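Local atomic coordinates of motility-associated killing factor MakB (Vibrio cholerae serotype O1, PDB entry 6W1W), a protein that probably serves as one part of a three-component cytotoxin whose structure resembles the alpha-pore-forming toxins. Residues M15-Y20 with A184-G189; P45-E50 with S250-A255; Q75-F80 with Q331-P336. One frame throughout, in Å; residues are numbered along the deposited sequence.

Contact 1 (M15-Y20 with A184-G189)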
loop_
_atom_site.group_PDB
_atom_site.type_symbol
_atom_site.label_atom_id
_atom_site.label_comp_id
_atom_site.label_asym_id
_atom_site.label_seq_id
_atom_site.Cartn_x
_atom_site.Cartn_y
_atom_site.Cartn_z
HETATM N N MSE A 15 7.613 13.279 0.081
HETATM C CA MSE A 15 8.290 11.991 -0.053
HETATM C C MSE A 15 7.912 11.062 1.091
HETATM O O MSE A 15 7.873 9.844 0.922
HETATM C CB MSE A 15 9.807 12.171 -0.105
HETATM C CG MSE A 15 10.271 13.092 -1.217
HETATM SE SE MSE A 15 12.166 12.898 -1.626
HETATM C CE MSE A 15 12.350 14.351 -2.914
ATOM N N LEU A 16 7.640 11.644 2.262
ATOM C CA LEU A 16 7.078 10.859 3.355
ATOM C C LEU A 16 5.690 10.339 2.997
ATOM O O LEU A 16 5.357 9.181 3.282
ATOM C CB LEU A 16 7.020 11.692 4.636
ATOM C CG LEU A 16 8.156 11.523 5.652
ATOM C CD1 LEU A 16 8.624 10.073 5.713
ATOM C CD2 LEU A 16 9.310 12.465 5.358
ATOM N N THR A 17 4.866 11.179 2.370
ATOM C CA THR A 17 3.528 10.739 1.991
ATOM C C THR A 17 3.584 9.686 0.890
ATOM O O THR A 17 2.821 8.713 0.916
ATOM C CB THR A 17 2.688 11.943 1.557
ATOM O OG1 THR A 17 2.351 12.725 2.710
ATOM C CG2 THR A 17 1.410 11.499 0.854
ATOM N N ASP A 18 4.500 9.848 -0.070
ATOM C CA ASP A 18 4.570 8.909 -1.183
ATOM C C ASP A 18 4.991 7.517 -0.731
ATOM O O ASP A 18 4.511 6.523 -1.284
ATOM C CB ASP A 18 5.516 9.435 -2.262
ATOM C CG ASP A 18 4.816 10.337 -3.263
ATOM O OD1 ASP A 18 3.648 10.706 -3.015
ATOM O OD2 ASP A 18 5.425 10.668 -4.301
ATOM N N VAL A 19 5.875 7.416 0.266
ATOM C CA VAL A 19 6.213 6.098 0.797
ATOM C C VAL A 19 5.131 5.582 1.735
ATOM O O VAL A 19 5.012 4.364 1.921
ATOM C CB VAL A 19 7.577 6.106 1.507
ATOM C CG1 VAL A 19 8.680 6.532 0.546
ATOM C CG2 VAL A 19 7.546 7.010 2.729
ATOM N N TYR A 20 4.339 6.478 2.328
ATOM C CA TYR A 20 3.180 6.056 3.107
ATOM C C TYR A 20 2.065 5.566 2.193
ATOM O O TYR A 20 1.458 4.517 2.441
ATOM C CB TYR A 20 2.702 7.214 3.986
ATOM C CG TYR A 20 1.467 6.938 4.821
ATOM C CD1 TYR A 20 1.344 5.772 5.566
ATOM C CD2 TYR A 20 0.439 7.870 4.893
ATOM C CE1 TYR A 20 0.216 5.533 6.342
ATOM C CE2 TYR A 20 -0.688 7.642 5.664
ATOM C CZ TYR A 20 -0.798 6.475 6.386
ATOM O OH TYR A 20 -1.924 6.256 7.152
ATOM N N ALA A 184 -0.881 17.629 2.246
ATOM C CA ALA A 184 -1.619 18.739 2.841
ATOM C C ALA A 184 -2.775 18.241 3.694
ATOM O O ALA A 184 -3.135 18.879 4.692
ATOM C CB ALA A 184 -2.132 19.681 1.752
ATOM N N GLN A 185 -3.365 17.106 3.321
ATOM C CA GLN A 185 -4.407 16.509 4.147
ATOM C C GLN A 185 -3.842 16.036 5.480
ATOM O O GLN A 185 -4.338 16.416 6.548
ATOM C CB GLN A 185 -5.069 15.351 3.402
ATOM C CG GLN A 185 -6.018 15.791 2.299
ATOM C CD GLN A 185 -7.140 16.667 2.820
ATOM O OE1 GLN A 185 -8.079 16.179 3.451
ATOM N NE2 GLN A 185 -7.042 17.970 2.568
ATOM N N LEU A 186 -2.787 15.217 5.431
ATOM C CA LEU A 186 -2.225 14.635 6.648
ATOM C C LEU A 186 -1.595 15.698 7.542
ATOM O O LEU A 186 -1.739 15.645 8.771
ATOM C CB LEU A 186 -1.205 13.559 6.281
ATOM C CG LEU A 186 -1.767 12.276 5.662
ATOM C CD1 LEU A 186 -0.663 11.468 4.994
ATOM C CD2 LEU A 186 -2.480 11.444 6.719
ATOM N N ARG A 187 -0.891 16.668 6.951
ATOM C CA ARG A 187 -0.298 17.733 7.756
ATOM C C ARG A 187 -1.368 18.552 8.468
ATOM O O ARG A 187 -1.155 19.001 9.602
ATOM C CB ARG A 187 0.588 18.629 6.886
ATOM C CG ARG A 187 1.122 19.867 7.608
ATOM C CD ARG A 187 2.377 20.441 6.953
ATOM N NE ARG A 187 2.333 20.376 5.494
ATOM C CZ ARG A 187 3.135 21.068 4.689
ATOM N NH1 ARG A 187 3.030 20.943 3.372
ATOM N NH2 ARG A 187 4.037 21.895 5.202
ATOM N N ALA A 188 -2.531 18.728 7.839
ATOM C CA ALA A 188 -3.623 19.498 8.421
ATOM C C ALA A 188 -4.350 18.763 9.540
ATOM O O ALA A 188 -5.266 19.338 10.141
ATOM C CB ALA A 188 -4.625 19.888 7.333
ATOM N N GLY A 189 -3.977 17.520 9.832
ATOM C CA GLY A 189 -4.594 16.771 10.905
ATOM C C GLY A 189 -5.831 15.987 10.523
ATOM O O GLY A 189 -6.402 15.308 11.388
#
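The aromatic ring of Tyr20 meets Leu186 at its edge: methyl CD1 of Leu186 lies close to the ring plane, 3.8 Å from Tyr20 CD2, and almost as near to Tyr20 CE2 at 3.9 Å. Neither ring face is touched by residues 184-189. One face is instead covered by the CG2 methyl of Ile333 in helix 316-333, and Val181, from the loop before Leu186, lies against Tyr20 too. With CG anti to the backbone N (chi1 178°), Tyr20 sends its ring out from helix 9-35, across the line of Leu186.

The methyl CD1 is shared. It also comes within 4.0 Å of Thr17 OG1, one turn earlier on the same helix, so a single leucine branch fills the notch between two side chains. Leu186 has its CG beside the backbone N and anti to the carbonyl carbon (chi1 -70°), which aims that branch at the N-terminal helix. The hydroxyl of Thr17 is no loss in this buried place, because it is bonded to the carbonyl O of Leu13 in its own helix. The oxygen meeting the leucine methyl is thus satisfied, and compact threonine lets the helices come close.

Helix 183-187 is a short element laid against the N-terminal helix of a long helical bundle, just ahead of strand 193-203 of the sheet. A Schellman motif ends it: Gly189 adopts a positive phi of 88°, and its N bonds to Leu186 O at 3.1 Å. At these backbone angles a beta carbon would press on the carbonyl of Ala188, so glycine suits the turn. Phe329 of helix 316-333 packs against both Thr17 and Leu186. On the exposed side, Arg187 forms a salt bridge with Asp10, a second tie between the short helix and helix 9-35.

Contact 2 (P45-E50 with S250-A255)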
loop_
_atom_site.group_PDB
_atom_site.type_symbol
_atom_site.label_atom_id
_atom_site.label_comp_id
_atom_site.label_asym_id
_atom_site.label_seq_id
_atom_site.Cartn_x
_atom_site.Cartn_y
_atom_site.Cartn_z
ATOM N N PRO A 45 -14.366 -28.888 -11.868
ATOM C CA PRO A 45 -13.390 -29.443 -12.812
ATOM C C PRO A 45 -11.959 -29.290 -12.326
ATOM O O PRO A 45 -11.719 -28.808 -11.215
ATOM C CB PRO A 45 -13.641 -28.631 -14.089
ATOM C CG PRO A 45 -14.087 -27.306 -13.572
ATOM C CD PRO A 45 -14.897 -27.595 -12.332
ATOM N N ASN A 46 -10.997 -29.691 -13.160
ATOM C CA ASN A 46 -9.608 -29.742 -12.713
ATOM C C ASN A 46 -9.045 -28.346 -12.469
ATOM O O ASN A 46 -8.450 -28.087 -11.416
ATOM C CB ASN A 46 -8.746 -30.499 -13.726
ATOM C CG ASN A 46 -7.280 -30.561 -13.314
ATOM O OD1 ASN A 46 -6.435 -29.862 -13.874
ATOM N ND2 ASN A 46 -6.976 -31.395 -12.324
ATOM N N TRP A 47 -9.219 -27.431 -13.433
ATOM C CA TRP A 47 -8.602 -26.112 -13.312
ATOM C C TRP A 47 -8.999 -25.423 -12.014
ATOM O O TRP A 47 -8.209 -24.652 -11.457
ATOM C CB TRP A 47 -8.964 -25.235 -14.515
ATOM C CG TRP A 47 -10.433 -24.882 -14.626
ATOM C CD1 TRP A 47 -11.377 -25.529 -15.373
ATOM C CD2 TRP A 47 -11.113 -23.796 -13.977
ATOM N NE1 TRP A 47 -12.597 -24.917 -15.228
ATOM C CE2 TRP A 47 -12.463 -23.854 -14.373
ATOM C CE3 TRP A 47 -10.710 -22.788 -13.097
ATOM C CZ2 TRP A 47 -13.413 -22.939 -13.920
ATOM C CZ3 TRP A 47 -11.655 -21.883 -12.646
ATOM C CH2 TRP A 47 -12.988 -21.963 -13.059
ATOM N N LEU A 48 -10.200 -25.710 -11.503
ATOM C CA LEU A 48 -10.695 -25.048 -10.299
ATOM C C LEU A 48 -10.040 -25.609 -9.043
ATOM O O LEU A 48 -9.647 -24.850 -8.148
ATOM C CB LEU A 48 -12.217 -25.183 -10.214
ATOM C CG LEU A 48 -12.887 -24.400 -9.086
ATOM C CD1 LEU A 48 -12.697 -22.915 -9.311
ATOM C CD2 LEU A 48 -14.361 -24.751 -8.976
ATOM N N VAL A 49 -9.938 -26.939 -8.948
ATOM C CA VAL A 49 -9.170 -27.546 -7.862
ATOM C C VAL A 49 -7.728 -27.066 -7.919
ATOM O O VAL A 49 -7.093 -26.818 -6.886
ATOM C CB VAL A 49 -9.261 -29.083 -7.927
ATOM C CG1 VAL A 49 -8.598 -29.713 -6.708
ATOM C CG2 VAL A 49 -10.712 -29.529 -8.032
ATOM N N GLU A 50 -7.201 -26.901 -9.135
ATOM C CA GLU A 50 -5.869 -26.335 -9.306
ATOM C C GLU A 50 -5.818 -24.887 -8.829
ATOM O O GLU A 50 -4.841 -24.471 -8.194
ATOM C CB GLU A 50 -5.455 -26.442 -10.774
ATOM C CG GLU A 50 -3.982 -26.192 -11.044
ATOM C CD GLU A 50 -3.602 -26.497 -12.479
ATOM O OE1 GLU A 50 -3.653 -27.683 -12.872
ATOM O OE2 GLU A 50 -3.262 -25.548 -13.219
ATOM N N SER A 250 -22.960 -20.570 -18.541
ATOM C CA SER A 250 -23.068 -21.809 -17.784
ATOM C C SER A 250 -22.368 -21.684 -16.429
ATOM O O SER A 250 -21.685 -20.698 -16.130
ATOM C CB SER A 250 -22.475 -22.969 -18.581
ATOM O OG SER A 250 -21.147 -22.673 -18.977
ATOM N N GLU A 251 -22.541 -22.719 -15.603
ATOM C CA GLU A 251 -22.012 -22.684 -14.242
ATOM C C GLU A 251 -20.498 -22.508 -14.235
ATOM O O GLU A 251 -19.969 -21.629 -13.544
ATOM C CB GLU A 251 -22.404 -23.958 -13.496
ATOM C CG GLU A 251 -23.876 -24.047 -13.143
ATOM C CD GLU A 251 -24.093 -24.250 -11.658
ATOM O OE1 GLU A 251 -23.110 -24.119 -10.895
ATOM O OE2 GLU A 251 -25.241 -24.543 -11.258
ATOM N N GLU A 252 -19.783 -23.342 -14.994
ATOM C CA GLU A 252 -18.329 -23.232 -15.036
ATOM C C GLU A 252 -17.893 -21.908 -15.646
ATOM O O GLU A 252 -16.968 -21.259 -15.142
ATOM C CB GLU A 252 -17.730 -24.402 -15.815
ATOM C CG GLU A 252 -17.656 -25.702 -15.034
ATOM C CD GLU A 252 -16.698 -26.700 -15.656
ATOM O OE1 GLU A 252 -15.755 -26.267 -16.357
ATOM O OE2 GLU A 252 -16.884 -27.917 -15.443
ATOM N N ALA A 253 -18.552 -21.489 -16.730
ATOM C CA ALA A 253 -18.189 -20.243 -17.393
ATOM C C ALA A 253 -18.309 -19.050 -16.453
ATOM O O ALA A 253 -17.501 -18.116 -16.528
ATOM C CB ALA A 253 -19.059 -20.039 -18.632
ATOM N N GLN A 254 -19.302 -19.060 -15.564
ATOM C CA GLN A 254 -19.391 -18.001 -14.565
ATOM C C GLN A 254 -18.190 -18.040 -13.630
ATOM O O GLN A 254 -17.540 -17.014 -13.394
ATOM C CB GLN A 254 -20.692 -18.123 -13.771
ATOM C CG GLN A 254 -21.934 -17.691 -14.533
ATOM C CD GLN A 254 -23.208 -18.010 -13.776
ATOM O OE1 GLN A 254 -23.465 -17.456 -12.705
ATOM N NE2 GLN A 254 -24.006 -18.921 -14.323
ATOM N N ALA A 255 -17.877 -19.226 -13.098
ATOM C CA ALA A 255 -16.713 -19.368 -12.226
ATOM C C ALA A 255 -15.429 -19.028 -12.965
ATOM O O ALA A 255 -14.512 -18.430 -12.388
ATOM C CB ALA A 255 -16.640 -20.787 -11.665
#
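Pro45 and Glu252 make the polar-to-apolar part of this contact. The proline ring lies over a face of the carboxylate, with Pro45 CG 3.4 Å from Glu252 CD and about equally far from both oxygens. Oxygen OE1 also comes to the indole edge in the ring plane, 3.6 Å from Trp47 NE1. No hydrogen bond forms there, although attraction between the N-H and the carboxylate is likely.

Apolar packing continues at the far end of the indole. Trp47 CH2 approaches Ala255 CB at 4.1 Å, and alanine's small side chain leaves room for the large ring near the helix backbone. Trp47 holds CG between its backbone N and carbonyl carbon (chi1 65°), directing the indole across to helix 251-270, where it also reaches Ala256 and Thr259. Leu48 CB covers part of one indole face, 4.0 Å above its plane.

Both segments begin a helix: Pro45 and Ser250 occupy the N-cap positions, and Ser250 OG is hydrogen-bonded to Glu156. Glu252, in the first turn, is a residue the helix dipole would probably welcome. The contact is thus a pairing of two helix N-termini at one end of an elongated helical bundle.

Contact 3 (Q75-F80 with Q331-P336)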
loop_
_atom_site.group_PDB
_atom_site.type_symbol
_atom_site.label_atom_id
_atom_site.label_comp_id
_atom_site.label_asym_id
_atom_site.label_seq_id
_atom_site.Cartn_x
_atom_site.Cartn_y
_atom_site.Cartn_z
ATOM N N GLN A 75 10.185 0.975 11.353
ATOM C CA GLN A 75 11.608 1.274 11.244
ATOM C C GLN A 75 11.846 2.598 10.526
ATOM O O GLN A 75 12.775 3.334 10.873
ATOM C CB GLN A 75 12.316 0.122 10.530
ATOM C CG GLN A 75 13.746 0.380 10.073
ATOM C CD GLN A 75 14.338 -0.821 9.350
ATOM O OE1 GLN A 75 14.177 -1.961 9.785
ATOM N NE2 GLN A 75 15.002 -0.569 8.226
ATOM N N ILE A 76 11.008 2.928 9.541
ATOM C CA ILE A 76 11.138 4.197 8.835
ATOM C C ILE A 76 10.431 5.331 9.577
ATOM O O ILE A 76 10.897 6.475 9.547
ATOM C CB ILE A 76 10.614 4.037 7.397
ATOM C CG1 ILE A 76 11.628 3.243 6.564
ATOM C CG2 ILE A 76 10.337 5.386 6.768
ATOM C CD1 ILE A 76 11.198 2.990 5.145
ATOM N N ILE A 77 9.322 5.034 10.257
ATOM C CA ILE A 77 8.699 6.016 11.143
ATOM C C ILE A 77 9.709 6.495 12.176
ATOM O O ILE A 77 9.994 7.693 12.288
ATOM C CB ILE A 77 7.453 5.419 11.822
ATOM C CG1 ILE A 77 6.307 5.240 10.820
ATOM C CG2 ILE A 77 7.019 6.282 13.012
ATOM C CD1 ILE A 77 5.503 6.484 10.563
ATOM N N THR A 78 10.282 5.556 12.934
ATOM C CA THR A 78 11.188 5.921 14.016
ATOM C C THR A 78 12.498 6.518 13.511
ATOM O O THR A 78 13.197 7.183 14.286
ATOM C CB THR A 78 11.471 4.702 14.898
ATOM O OG1 THR A 78 12.029 5.129 16.145
ATOM C CG2 THR A 78 12.451 3.755 14.217
ATOM N N SER A 79 12.846 6.311 12.237
ATOM C CA SER A 79 14.106 6.850 11.731
ATOM C C SER A 79 14.081 8.372 11.676
ATOM O O SER A 79 15.112 9.017 11.906
ATOM C CB SER A 79 14.424 6.266 10.354
ATOM O OG SER A 79 13.551 6.764 9.358
ATOM N N PHE A 80 12.920 8.963 11.387
ATOM C CA PHE A 80 12.812 10.417 11.360
ATOM C C PHE A 80 12.531 10.994 12.740
ATOM O O PHE A 80 12.912 12.138 13.019
ATOM C CB PHE A 80 11.721 10.847 10.376
ATOM C CG PHE A 80 12.125 10.730 8.934
ATOM C CD1 PHE A 80 11.940 9.544 8.241
ATOM C CD2 PHE A 80 12.689 11.807 8.270
ATOM C CE1 PHE A 80 12.311 9.433 6.913
ATOM C CE2 PHE A 80 13.059 11.702 6.943
ATOM C CZ PHE A 80 12.870 10.513 6.264
ATOM N N GLN A 331 4.774 11.492 13.290
ATOM C CA GLN A 331 3.971 11.025 14.415
ATOM C C GLN A 331 2.492 10.924 14.073
ATOM O O GLN A 331 1.749 10.232 14.779
ATOM C CB GLN A 331 4.163 11.949 15.616
ATOM C CG GLN A 331 5.534 11.850 16.254
ATOM C CD GLN A 331 5.818 12.990 17.215
ATOM O OE1 GLN A 331 5.293 14.094 17.064
ATOM N NE2 GLN A 331 6.655 12.726 18.206
ATOM N N LEU A 332 2.048 11.594 13.009
ATOM C CA LEU A 332 0.640 11.525 12.628
ATOM C C LEU A 332 0.348 10.290 11.783
ATOM O O LEU A 332 -0.649 9.598 12.017
ATOM C CB LEU A 332 0.222 12.795 11.881
ATOM C CG LEU A 332 0.335 14.105 12.668
ATOM C CD1 LEU A 332 -0.045 15.301 11.801
ATOM C CD2 LEU A 332 -0.514 14.058 13.931
ATOM N N ILE A 333 1.210 9.988 10.808
ATOM C CA ILE A 333 1.014 8.793 9.988
ATOM C C ILE A 333 1.326 7.513 10.755
ATOM O O ILE A 333 0.900 6.428 10.340
ATOM C CB ILE A 333 1.855 8.866 8.700
ATOM C CG1 ILE A 333 3.333 9.058 9.036
ATOM C CG2 ILE A 333 1.368 9.993 7.795
ATOM C CD1 ILE A 333 4.216 9.189 7.817
ATOM N N SER A 334 2.061 7.604 11.865
ATOM C CA SER A 334 2.345 6.438 12.699
ATOM C C SER A 334 1.137 5.977 13.500
ATOM O O SER A 334 1.070 4.801 13.873
ATOM C CB SER A 334 3.494 6.735 13.665
ATOM O OG SER A 334 3.155 7.791 14.550
ATOM N N LEU A 335 0.196 6.869 13.781
ATOM C CA LEU A 335 -0.974 6.495 14.560
ATOM C C LEU A 335 -1.778 5.431 13.815
ATOM O O LEU A 335 -1.923 5.507 12.589
ATOM C CB LEU A 335 -1.851 7.717 14.835
ATOM C CG LEU A 335 -1.696 8.428 16.184
ATOM C CD1 LEU A 335 -0.242 8.473 16.625
ATOM C CD2 LEU A 335 -2.274 9.837 16.114
ATOM N N PRO A 336 -2.311 4.433 14.517
ATOM C CA PRO A 336 -3.104 3.393 13.847
ATOM C C PRO A 336 -4.347 3.986 13.215
ATOM O O PRO A 336 -5.018 4.838 13.823
ATOM C CB PRO A 336 -3.460 2.428 14.992
ATOM C CG PRO A 336 -3.380 3.262 16.228
ATOM C CD PRO A 336 -2.263 4.242 15.976
#
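Where helix 316-333 gives way to the connection into strand 338-346, Ile333 and Ser334 settle against Ile77 of helix 69-90. The backbones come close, Ile77 CA lying 6.6 Å from Ser334 CA, a spacing to which the small serine is well suited.

Ile77 uses both of its branches. Its CG2 methyl rests 3.6 Å from Ser334 CB, while CD1, at the end of the longer branch, reaches Ile333 CG1 at 3.7 Å and also sits beside the same serine carbon. Chi2 of -82° bends that longer branch of Ile77 so that CD1 fits between the two residues. Ile333 points its beta carbon neither at helix 69-90 nor from it; with CG1 between the backbone N and the carbonyl carbon (chi1 57°), its side chain swings over to meet the methyl obliquely.

Ser334 turns its carbon to the isoleucine and its hydroxyl to its own chain. OG donates to Gln331 O over 2.8 Å, from above the carbonyl plane, so the polar atom is served without facing the apolar surface. Val330 continues the packing on Ile77, and Phe80 inserts among Trp323, Ile326 and Val330, with Trp287 of helix 276-302 meeting its ring. What results is largely aliphatic helix-to-helix packing in the interior of a long helical bundle, at the point where the chain leaves it for the sheet.

Contacts 1 and 3 adjoin, their centres about 11 Å apart, and both are buried. Helix 316-333 joins them: its Ile333 CG2 touches Leu186 CD1 at 3.8 Å, while Leu16 CD1 meets Phe80 CE1 at 3.9 Å, so helices 9-35 and 69-90 also touch directly. Contact 2 lies on the opposite side of the chain's centre, about 32 Å from contact 1 and 34 Å from contact 3 between nearest atoms, and is only partly buried. In the inner pair leucine or isoleucine methyls do the touching and Thr17 and Ser334 hydroxyls bond backbone carbonyls, whereas contact 2 brings a carboxylate among proline and indole. Helices 9-35, 46-66 and 69-90 follow one another in sequence, linking the two regions.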